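Local coordinates for protein phenylacetaldehyde dehydrogenase (Burkholderia cenocepacia, PDB 4O5H) that probably catalyses the NAD+-dependent oxidation of phenylacetaldehyde, as a member of the aldehyde dehydrogenase family, at residues G320-I325 with V419-P424; G379-A384 with V400-T405. All blocks are in the same frame, centred on the assembly; numbering follows the deposited sequence.

Interaction 1 of 2, residues G320-I325 with V419-P424; sequences GSRAYI and VLVAMP
Y324 and M423 lie side by side on one face of a parallel strand pair, and the thioether tip of M423 does the touching: its CE reaches Y324 CE1 at 3.6 Å. The approach to the ring is oblique, with M423 SD 5.3 Å from the centroid of the Y324 ring, a Met-aromatic contact made through the methyl more than the sulfur. The bend of M423 at its last torsion (chi3 -77°) turns that methyl to the phenol. On the same face R322 CG rests against V421 CG2 at 3.7 Å, while A323 CB meets L420 CD1 and A422 CB on the other.

The backbones supply the regular part. A323 is gripped twice, its N giving a hydrogen bond to V421 O (2.8 Å) and its O taking one from M423 N (2.9 Å). V421 N to S321 O and I325 N to M423 O extend the ladder by one bond at each end. S321 O also takes a bond from a water that donates to V419 O as well, bridging the strands where the direct bonds stop.

Further out, R322 NH1 donates to Y324 OH at 2.8 Å, and Q406 OE1 is also bonded to that hydroxyl. R322 NH1 also donates to L434 O, and NH2 to A435 O and K287 O, which fix the far end of the arginine on that face. Helix 409-412 packs on the R322, Y324 and V421 face, and helix 330-343 on the A422 and I325 face. A mainly parallel sheet with helices on both faces is characteristic of the aldehyde dehydrogenase catalytic domain.

Interaction 2 of 2, residues G379-A384 with V400-T405; sequences GARAAA and VLVDTT
A classic beta bulge sets A383 and A384 together opposite V400, in an antiparallel pairing whose register slips by one residue after A382. The evidence lies in V400 O, which accepts a hydrogen bond from A383 N at 2.7 Å and a weak one from A384 N at 3.4 Å. V400 N returns a bond to A384 O, approaching from above the carbonyl plane (2.9 Å). Before the bulge the pairing is regular: R381 and V402 form a hydrogen-bonded pair, with V402 N to R381 O at 2.8 Å and the reciprocal bond from R381 N to V402 O.

These strands, 381-384 and 399-402, form one margin of the seven-stranded sheet of the aldehyde dehydrogenase fold, and the former is the outermost strand on that side within the chain. Helix 330-343 packs against A384, V400 and V402, whereas F376 of helix 362-378 covers A382 and L401. That second helix closes in a Schellman motif, where the positive phi of G379 (113°) ends the helix just before the edge strand.

Side chains add a partly exposed cluster at the far end. R381 CG sits between the backbone N and the carbonyl carbon (chi1 85°), and the chain then runs extended to NE, crossing V402 and D403. V402 CG2 lies over the centre of one guanidinium face, 3.6 Å from R381 CZ. At the edge of that group, R381 NE makes a salt bridge to D403 OD2 at 2.9 Å. The bond is bent, and it meets the oxygen from above the carboxylate plane, the guanidinium and carboxylate planes being 65° apart. Nearby, A380 CB packs on the T404 methyl, CG2, at 3.7 Å.

Of the four segments, the one on strand 320-326 comes first from the N terminus; the chain then runs through helices 330-343 and 362-378 to edge strand 381-384. It returns as strand 399-402, and interaction 2 closes this short loop, 16 residues apart at its closest segment ends. After helix 409-412 the chain enters strand 419-425, where interaction 1 closes the longer loop, 94 residues apart at its nearest ends, with the shorter one wholly within it. The contacts, whose centres are about 10 Å apart, meet along strand 419-425: L401 N is probably hydrogen-bonded to L420 O, and A422 N to L401 O. Four consecutive strands of one sheet are thus joined from its edge inward.

Interaction 1 of 2, residues G320-I325 with V419-P424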
ATOM      1  N   GLY A 320       9.683  23.279   4.744  1.00 14.28           N
ATOM      2  CA  GLY A 320      11.094  23.207   5.098  1.00 14.15           C
ATOM      3  C   GLY A 320      11.325  23.736   6.497  1.00 14.36           C
ATOM      4  O   GLY A 320      11.820  24.839   6.682  1.00 15.12           O
ATOM      5  N   SER A 321      10.999  22.920   7.476  1.00 14.02           N
ATOM      6  CA  SER A 321      10.900  23.359   8.849  1.00 14.09           C
ATOM      7  C   SER A 321      12.177  23.266   9.665  1.00 14.00           C
ATOM      8  O   SER A 321      12.264  23.870  10.740  1.00 14.04           O
ATOM      9  CB  SER A 321       9.749  22.614   9.556  1.00 14.15           C
ATOM     10  OG  SER A 321       9.909  21.222   9.469  1.00 14.16           O
ATOM     11  N   ARG A 322      13.174  22.556   9.147  1.00 13.63           N
ATOM     12  CA  ARG A 322      14.507  22.508   9.742  1.00 13.62           C
ATOM     13  C   ARG A 322      15.541  22.919   8.721  1.00 13.76           C
ATOM     14  O   ARG A 322      15.705  22.238   7.717  1.00 13.59           O
ATOM     15  CB  ARG A 322      14.856  21.089  10.213  1.00 13.41           C
ATOM     16  CG  ARG A 322      13.938  20.531  11.265  1.00 13.42           C
ATOM     17  CD  ARG A 322      14.347  19.137  11.701  1.00 13.41           C
ATOM     18  NE  ARG A 322      14.117  18.139  10.682  1.00 13.08           N
ATOM     19  CZ  ARG A 322      14.927  17.135  10.380  1.00 13.17           C
ATOM     20  NH1 ARG A 322      16.148  17.030  10.891  1.00 13.45           N
ATOM     21  NH2 ARG A 322      14.552  16.265   9.461  1.00 13.02           N
ATOM     22  N   ALA A 323      16.289  23.998   8.994  1.00 14.01           N
ATOM     23  CA  ALA A 323      17.323  24.417   8.078  1.00 13.93           C
ATOM     24  C   ALA A 323      18.675  24.063   8.667  1.00 14.27           C
ATOM     25  O   ALA A 323      18.992  24.435   9.788  1.00 14.32           O
ATOM     26  CB  ALA A 323      17.228  25.894   7.791  1.00 14.02           C
ATOM     27  N   TYR A 324      19.457  23.297   7.913  1.00 14.39           N
ATOM     28  CA  TYR A 324      20.816  22.967   8.280  1.00 14.48           C
ATOM     29  C   TYR A 324      21.708  23.663   7.266  1.00 15.09           C
ATOM     30  O   TYR A 324      21.715  23.327   6.082  1.00 14.66           O
ATOM     31  CB  TYR A 324      21.007  21.447   8.280  1.00 14.30           C
ATOM     32  CG  TYR A 324      20.153  20.778   9.322  1.00 14.13           C
ATOM     33  CD1 TYR A 324      20.464  20.880  10.673  1.00 14.33           C
ATOM     34  CD2 TYR A 324      18.983  20.097   8.967  1.00 13.63           C
ATOM     35  CE1 TYR A 324      19.658  20.278  11.630  1.00 14.31           C
ATOM     36  CE2 TYR A 324      18.175  19.509   9.903  1.00 13.52           C
ATOM     37  CZ  TYR A 324      18.497  19.599  11.237  1.00 13.81           C
ATOM     38  OH  TYR A 324      17.698  19.030  12.175  1.00 13.50           O
ATOM     39  N   ILE A 325      22.495  24.619   7.749  1.00 16.32           N
ATOM     40  CA  ILE A 325      23.270  25.477   6.881  1.00 17.23           C
ATOM     41  C   ILE A 325      24.748  25.383   7.244  1.00 18.00           C
ATOM     42  O   ILE A 325      25.110  25.445   8.412  1.00 17.73           O
ATOM     43  CB  ILE A 325      22.848  26.941   7.047  1.00 17.82           C
ATOM     44  CG1 ILE A 325      21.357  27.081   6.745  1.00 17.44           C
ATOM     45  CG2 ILE A 325      23.679  27.841   6.156  1.00 18.34           C
ATOM     46  CD1 ILE A 325      20.737  28.286   7.446  1.00 18.05           C
ATOM     47  N   VAL A 419       7.093  28.516  11.418  1.00 14.51           N
ATOM     48  CA  VAL A 419       8.132  28.446  12.406  1.00 15.08           C
ATOM     49  C   VAL A 419       9.282  27.605  11.857  1.00 14.80           C
ATOM     50  O   VAL A 419       9.134  26.410  11.631  1.00 14.42           O
ATOM     51  CB  VAL A 419       7.613  27.806  13.705  1.00 15.47           C
ATOM     52  CG1 VAL A 419       8.682  27.794  14.772  1.00 15.97           C
ATOM     53  CG2 VAL A 419       6.356  28.528  14.207  1.00 16.09           C
ATOM     54  N   LEU A 420      10.434  28.246  11.743  1.00 15.05           N
ATOM     55  CA  LEU A 420      11.674  27.613  11.301  1.00 14.95           C
ATOM     56  C   LEU A 420      12.613  27.373  12.487  1.00 15.23           C
ATOM     57  O   LEU A 420      12.677  28.195  13.385  1.00 15.40           O
ATOM     58  CB  LEU A 420      12.393  28.537  10.320  1.00 14.92           C
ATOM     59  CG  LEU A 420      13.695  28.028   9.678  1.00 15.01           C
ATOM     60  CD1 LEU A 420      13.471  26.790   8.851  1.00 14.29           C
ATOM     61  CD2 LEU A 420      14.313  29.101   8.808  1.00 15.32           C
ATOM     62  N   VAL A 421      13.304  26.232  12.479  1.00 14.94           N
ATOM     63  CA  VAL A 421      14.447  26.034  13.363  1.00 15.63           C
ATOM     64  C   VAL A 421      15.671  25.954  12.453  1.00 15.77           C
ATOM     65  O   VAL A 421      15.605  25.322  11.403  1.00 15.44           O
ATOM     66  CB  VAL A 421      14.311  24.805  14.276  1.00 15.40           C
ATOM     67  CG1 VAL A 421      13.104  24.962  15.184  1.00 15.37           C
ATOM     68  CG2 VAL A 421      14.206  23.492  13.478  1.00 14.91           C
ATOM     69  N   ALA A 422      16.764  26.626  12.837  1.00 16.47           N
ATOM     70  CA  ALA A 422      17.929  26.675  11.971  1.00 16.76           C
ATOM     71  C   ALA A 422      19.213  26.426  12.753  1.00 17.62           C
ATOM     72  O   ALA A 422      19.458  27.091  13.777  1.00 17.84           O
ATOM     73  CB  ALA A 422      18.007  28.030  11.298  1.00 17.01           C
ATOM     74  N   MET A 423      20.043  25.531  12.225  1.00 17.79           N
ATOM     75  CA  MET A 423      21.295  25.090  12.879  1.00 18.96           C
ATOM     76  C   MET A 423      22.429  24.921  11.879  1.00 18.72           C
ATOM     77  O   MET A 423      22.184  24.627  10.714  1.00 17.71           O
ATOM     78  CB  MET A 423      21.051  23.745  13.579  1.00 19.36           C
ATOM     79  CG  MET A 423      20.144  23.837  14.816  1.00 20.11           C
ATOM     80  SD  MET A 423      19.185  22.321  15.126  1.00 20.20           S
ATOM     81  CE  MET A 423      17.916  22.504  13.897  1.00 19.81           C
ATOM     82  N   PRO A 424      23.681  25.066  12.344  1.00 19.82           N
ATOM     83  CA  PRO A 424      24.846  24.887  11.515  1.00 19.95           C
ATOM     84  C   PRO A 424      25.307  23.441  11.417  1.00 20.06           C
ATOM     85  O   PRO A 424      24.944  22.619  12.234  1.00 19.95           O
ATOM     86  CB  PRO A 424      25.901  25.731  12.238  1.00 21.23           C
ATOM     87  CG  PRO A 424      25.537  25.593  13.693  1.00 21.55           C
ATOM     88  CD  PRO A 424      24.030  25.555  13.699  1.00 20.57           C
TER
HETATM   89  O   HOH W   1      10.374  23.986  12.738  1.00 14.22           O

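Interaction 2 of 2, residues G379-A384 with V400-T405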
ATOM      1  N   GLY A 379      15.301  26.817  25.662  1.00 25.15           N
ATOM      2  CA  GLY A 379      16.544  27.587  25.464  1.00 26.03           C
ATOM      3  C   GLY A 379      16.731  28.144  24.061  1.00 25.45           C
ATOM      4  O   GLY A 379      17.743  28.765  23.778  1.00 26.61           O
ATOM      5  N   ALA A 380      15.784  27.908  23.173  1.00 24.53           N
ATOM      6  CA  ALA A 380      15.860  28.462  21.821  1.00 24.22           C
ATOM      7  C   ALA A 380      15.585  29.933  21.886  1.00 24.77           C
ATOM      8  O   ALA A 380      14.928  30.399  22.820  1.00 24.76           O
ATOM      9  CB  ALA A 380      14.830  27.795  20.917  1.00 23.61           C
ATOM     10  N   ARG A 381      16.078  30.669  20.907  1.00 25.16           N
ATOM     11  CA  ARG A 381      15.746  32.066  20.823  1.00 26.55           C
ATOM     12  C   ARG A 381      15.299  32.475  19.447  1.00 25.32           C
ATOM     13  O   ARG A 381      15.682  31.855  18.448  1.00 23.37           O
ATOM     14  CB  ARG A 381      16.891  32.943  21.310  1.00 29.77           C
ATOM     15  CG  ARG A 381      17.945  33.274  20.311  1.00 31.04           C
ATOM     16  CD  ARG A 381      19.077  34.088  20.942  1.00 33.73           C
ATOM     17  NE  ARG A 381      20.246  33.908  20.090  1.00 35.51           N
ATOM     18  CZ  ARG A 381      20.422  34.538  18.931  1.00 36.86           C
ATOM     19  NH1 ARG A 381      19.556  35.435  18.521  1.00 36.79           N
ATOM     20  NH2 ARG A 381      21.490  34.273  18.186  1.00 40.17           N
ATOM     21  N   ALA A 382      14.466  33.514  19.417  1.00 24.51           N
ATOM     22  CA  ALA A 382      13.888  33.987  18.170  1.00 24.19           C
ATOM     23  C   ALA A 382      14.784  35.010  17.490  1.00 24.00           C
ATOM     24  O   ALA A 382      15.066  36.068  18.031  1.00 24.87           O
ATOM     25  CB  ALA A 382      12.528  34.591  18.431  1.00 24.45           C
ATOM     26  N   ALA A 383      15.270  34.676  16.313  1.00 23.38           N
ATOM     27  CA  ALA A 383      15.970  35.633  15.484  1.00 23.48           C
ATOM     28  C   ALA A 383      14.965  36.512  14.774  1.00 23.16           C
ATOM     29  O   ALA A 383      15.307  37.587  14.284  1.00 23.26           O
ATOM     30  CB  ALA A 383      16.833  34.911  14.464  1.00 23.26           C
ATOM     31  N   ALA A 384      13.735  36.014  14.648  1.00 22.67           N
ATOM     32  CA  ALA A 384      12.648  36.818  14.127  1.00 22.52           C
ATOM     33  C   ALA A 384      11.341  36.288  14.676  1.00 22.41           C
ATOM     34  O   ALA A 384      11.228  35.097  14.910  1.00 22.53           O
ATOM     35  CB  ALA A 384      12.663  36.785  12.606  1.00 22.32           C
ATOM     36  N   VAL A 400      11.569  32.635  13.330  1.00 16.78           N
ATOM     37  CA  VAL A 400      12.813  31.901  13.100  1.00 16.98           C
ATOM     38  C   VAL A 400      13.513  31.690  14.430  1.00 17.47           C
ATOM     39  O   VAL A 400      13.817  32.658  15.139  1.00 17.97           O
ATOM     40  CB  VAL A 400      13.761  32.680  12.180  1.00 17.68           C
ATOM     41  CG1 VAL A 400      15.080  31.921  11.969  1.00 17.66           C
ATOM     42  CG2 VAL A 400      13.082  32.919  10.834  1.00 17.14           C
ATOM     43  N   LEU A 401      13.721  30.427  14.783  1.00 17.10           N
ATOM     44  CA  LEU A 401      14.360  30.044  16.019  1.00 17.53           C
ATOM     45  C   LEU A 401      15.758  29.534  15.762  1.00 17.98           C
ATOM     46  O   LEU A 401      15.977  28.702  14.876  1.00 17.06           O
ATOM     47  CB  LEU A 401      13.544  28.965  16.727  1.00 17.25           C
ATOM     48  CG  LEU A 401      12.093  29.316  17.106  1.00 17.13           C
ATOM     49  CD1 LEU A 401      11.384  28.146  17.744  1.00 16.77           C
ATOM     50  CD2 LEU A 401      12.102  30.509  18.041  1.00 18.05           C
ATOM     51  N   VAL A 402      16.704  30.041  16.564  1.00 19.20           N
ATOM     52  CA  VAL A 402      18.092  29.590  16.552  1.00 19.72           C
ATOM     53  C   VAL A 402      18.510  29.136  17.952  1.00 20.35           C
ATOM     54  O   VAL A 402      17.753  29.249  18.897  1.00 19.96           O
ATOM     55  CB  VAL A 402      19.053  30.677  16.042  1.00 20.38           C
ATOM     56  CG1 VAL A 402      18.682  31.064  14.626  1.00 20.14           C
ATOM     57  CG2 VAL A 402      19.060  31.895  16.955  1.00 21.20           C
ATOM     58  N   ASP A 403      19.715  28.595  18.053  1.00 21.28           N
ATOM     59  CA  ASP A 403      20.228  28.007  19.289  1.00 22.35           C
ATOM     60  C   ASP A 403      19.388  26.818  19.663  1.00 21.70           C
ATOM     61  O   ASP A 403      19.211  26.497  20.842  1.00 21.68           O
ATOM     62  CB  ASP A 403      20.265  28.998  20.460  1.00 23.58           C
ATOM     63  CG  ASP A 403      21.171  30.204  20.210  1.00 24.72           C
ATOM     64  OD1 ASP A 403      22.089  30.115  19.391  1.00 25.49           O
ATOM     65  OD2 ASP A 403      20.950  31.226  20.875  1.00 25.52           O
ATOM     66  N   THR A 404      18.863  26.149  18.655  1.00 21.21           N
ATOM     67  CA  THR A 404      18.079  24.934  18.884  1.00 21.00           C
ATOM     68  C   THR A 404      18.976  23.714  18.851  1.00 22.02           C
ATOM     69  O   THR A 404      20.082  23.773  18.348  1.00 22.30           O
ATOM     70  CB  THR A 404      17.013  24.757  17.816  1.00 20.05           C
ATOM     71  OG1 THR A 404      17.624  24.844  16.521  1.00 19.18           O
ATOM     72  CG2 THR A 404      15.938  25.823  17.941  1.00 19.82           C
ATOM     73  N   THR A 405      18.505  22.608  19.412  1.00 23.15           N
ATOM     74  CA  THR A 405      19.223  21.323  19.349  1.00 23.37           C
ATOM     75  C   THR A 405      18.250  20.220  18.914  1.00 22.74           C
ATOM     76  O   THR A 405      17.024  20.380  19.021  1.00 21.55           O
ATOM     77  CB  THR A 405      19.767  20.909  20.725  1.00 24.27           C
ATOM     78  OG1 THR A 405      18.653  20.677  21.586  1.00 23.83           O
ATOM     79  CG2 THR A 405      20.665  21.981  21.320  1.00 25.55           C
TER